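Endopolygalacturonase (PDB 1K5C) probably hydrolyses the alpha-1,4-galacturonosyl linkages within polygalacturonate chains. Local coordinates at residues I197-I202 with S209-K214. Sequence-based numbering, arbitrary orientation. Where two conformers were deposited one is given.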
loop_
_atom_site.group_PDB
_atom_site.type_symbol
_atom_site.label_atom_id
_atom_site.label_comp_id
_atom_site.label_asym_id
_atom_site.label_seq_id
_atom_site.Cartn_x
_atom_site.Cartn_y
_atom_site.Cartn_z
ATOM N N ILE A 197 7.552 1.185 -2.551
ATOM C CA ILE A 197 7.048 1.089 -1.179
ATOM C C ILE A 197 7.030 2.472 -0.584
ATOM O O ILE A 197 8.103 3.086 -0.407
ATOM C CB ILE A 197 7.955 0.157 -0.349
ATOM C CG1 ILE A 197 7.928 -1.262 -0.967
ATOM C CG2 ILE A 197 7.534 0.140 1.118
ATOM C CD1 ILE A 197 8.948 -2.221 -0.361
ATOM N N SER A 198 5.830 2.992 -0.255
ATOM C CA SER A 198 5.673 4.379 0.125
ATOM C C SER A 198 5.123 4.547 1.530
ATOM O O SER A 198 4.225 3.849 1.996
ATOM C CB SER A 198 4.747 5.081 -0.845
ATOM O OG SER A 198 5.450 5.280 -2.051
ATOM N N ILE A 199 5.630 5.645 2.155
ATOM C CA ILE A 199 4.973 6.299 3.298
ATOM C C ILE A 199 4.456 7.612 2.743
ATOM O O ILE A 199 5.229 8.412 2.197
ATOM C CB ILE A 199 5.909 6.501 4.468
ATOM C CG1 ILE A 199 6.314 5.127 5.067
ATOM C CG2 ILE A 199 5.285 7.420 5.498
ATOM C CD1 ILE A 199 7.479 5.211 6.044
ATOM N N GLY A 200 3.136 7.839 2.871
ATOM C CA GLY A 200 2.484 9.035 2.376
ATOM C C GLY A 200 1.854 8.826 1.010
ATOM O O GLY A 200 1.798 7.732 0.471
ATOM N N SER A 201 1.325 9.913 0.451
ATOM C CA SER A 201 1.546 11.281 0.890
ATOM C C SER A 201 0.951 11.567 2.239
ATOM O O SER A 201 -0.225 11.246 2.536
ATOM C CB SER A 201 0.827 12.186 -0.160
ATOM O OG SER A 201 0.878 13.476 0.303
ATOM N N ILE A 202 1.779 12.176 3.082
ATOM C CA ILE A 202 1.370 12.589 4.425
ATOM C C ILE A 202 0.628 13.910 4.322
ATOM O O ILE A 202 1.163 14.911 3.788
ATOM C CB ILE A 202 2.611 12.701 5.334
ATOM C CG1 ILE A 202 3.320 11.346 5.461
ATOM C CG2 ILE A 202 2.229 13.306 6.675
ATOM C CD1 ILE A 202 2.530 10.288 6.226
ATOM N N SER A 209 4.257 6.220 12.391
ATOM C CA SER A 209 5.371 5.954 13.295
ATOM C C SER A 209 5.593 4.469 13.437
ATOM O O SER A 209 4.680 3.647 13.309
ATOM C CB SER A 209 5.109 6.577 14.666
ATOM O OG SER A 209 3.828 6.206 15.174
ATOM N N ASN A 210 6.854 4.119 13.772
ATOM C CA ASN A 210 7.231 2.738 14.065
ATOM C C ASN A 210 6.836 1.796 12.918
ATOM O O ASN A 210 6.032 0.874 13.078
ATOM C CB ASN A 210 6.675 2.282 15.429
ATOM C CG ASN A 210 7.321 3.118 16.522
ATOM O OD1 ASN A 210 6.581 3.733 17.345
ATOM N ND2 ASN A 210 8.574 3.143 16.587
ATOM N N VAL A 211 7.469 2.045 11.784
ATOM C CA VAL A 211 7.261 1.281 10.532
ATOM C C VAL A 211 8.516 0.447 10.324
ATOM O O VAL A 211 9.644 0.937 10.410
ATOM C CB VAL A 211 7.042 2.237 9.357
ATOM C CG1 VAL A 211 7.046 1.468 8.037
ATOM C CG2 VAL A 211 5.753 3.039 9.502
ATOM N N VAL A 212 8.298 -0.832 9.987
ATOM C CA VAL A 212 9.387 -1.739 9.572
ATOM C C VAL A 212 9.067 -2.233 8.166
ATOM O O VAL A 212 8.003 -2.821 7.930
ATOM C CB VAL A 212 9.530 -2.919 10.559
ATOM C CG1 VAL A 212 10.522 -3.926 10.006
ATOM C CG2 VAL A 212 9.997 -2.387 11.928
ATOM N N ILE A 213 9.994 -1.974 7.246
ATOM C CA ILE A 213 9.907 -2.382 5.841
ATOM C C ILE A 213 11.045 -3.386 5.633
ATOM O O ILE A 213 12.219 -2.955 5.531
ATOM C CB ILE A 213 10.010 -1.150 4.913
ATOM C CG1 ILE A 213 8.959 -0.151 5.171
ATOM C CG2 ILE A 213 10.081 -1.581 3.449
ATOM C CD1 ILE A 213 7.602 -0.476 4.977
ATOM N N LYS A 214 10.724 -4.674 5.648
ATOM C CA LYS A 214 11.784 -5.692 5.790
ATOM C C LYS A 214 11.599 -6.822 4.772
ATOM O O LYS A 214 10.522 -7.385 4.643
ATOM C CB LYS A 214 11.777 -6.289 7.191
ATOM C CG LYS A 214 12.858 -7.330 7.457
ATOM C CD LYS A 214 12.947 -7.689 8.934
ATOM C CE LYS A 214 14.024 -8.749 9.260
ATOM N NZ LYS A 214 15.345 -8.782 8.488
#
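I197 and I213 meet methyl to methyl inside the right-handed parallel beta-helix that is the fold of family 28 glycoside hydrolases. The chain turns a corner at N210, and the strand that follows, 211-214, runs in the opposite sense to 197-202 across the interior, with I197 facing I213 and I199 facing V211. The CA atoms of I197 and I213 stand 8.3 Å apart, a separation that only the side chains bridge between the two segments. I213 has two conformers; in one of them, CG2 of I197 lies 3.9 Å from both CG2 and CD1 of I213. In I197, chi1 of -62° sets CG1 beside the backbone N and leaves CG2 anti to it; CD1, at the end of the extended CG1 branch (chi2 171°), lies 4.0 Å from CG2 of that I213 conformer. More loosely, CD1 of I199 reaches CG1 of V211 at 4.3 Å. Branched, wholly apolar residues suit these inward positions, because they fill the interior without bringing in polar atoms that would need partners. F186 extends the apolar layer by touching I197 and I213, while V238 and V241 pack on I199.

Behind this layer, the backbone of I197 and I199 is hydrogen-bonded to R226 on the adjoining parallel strand. Here the strand turns apolar residues inward and S198, small and polar, toward the side where R226 and K228 bind galacturonate. In one of two S198 conformers, OG makes a weak hydrogen bond to OD1 of D174.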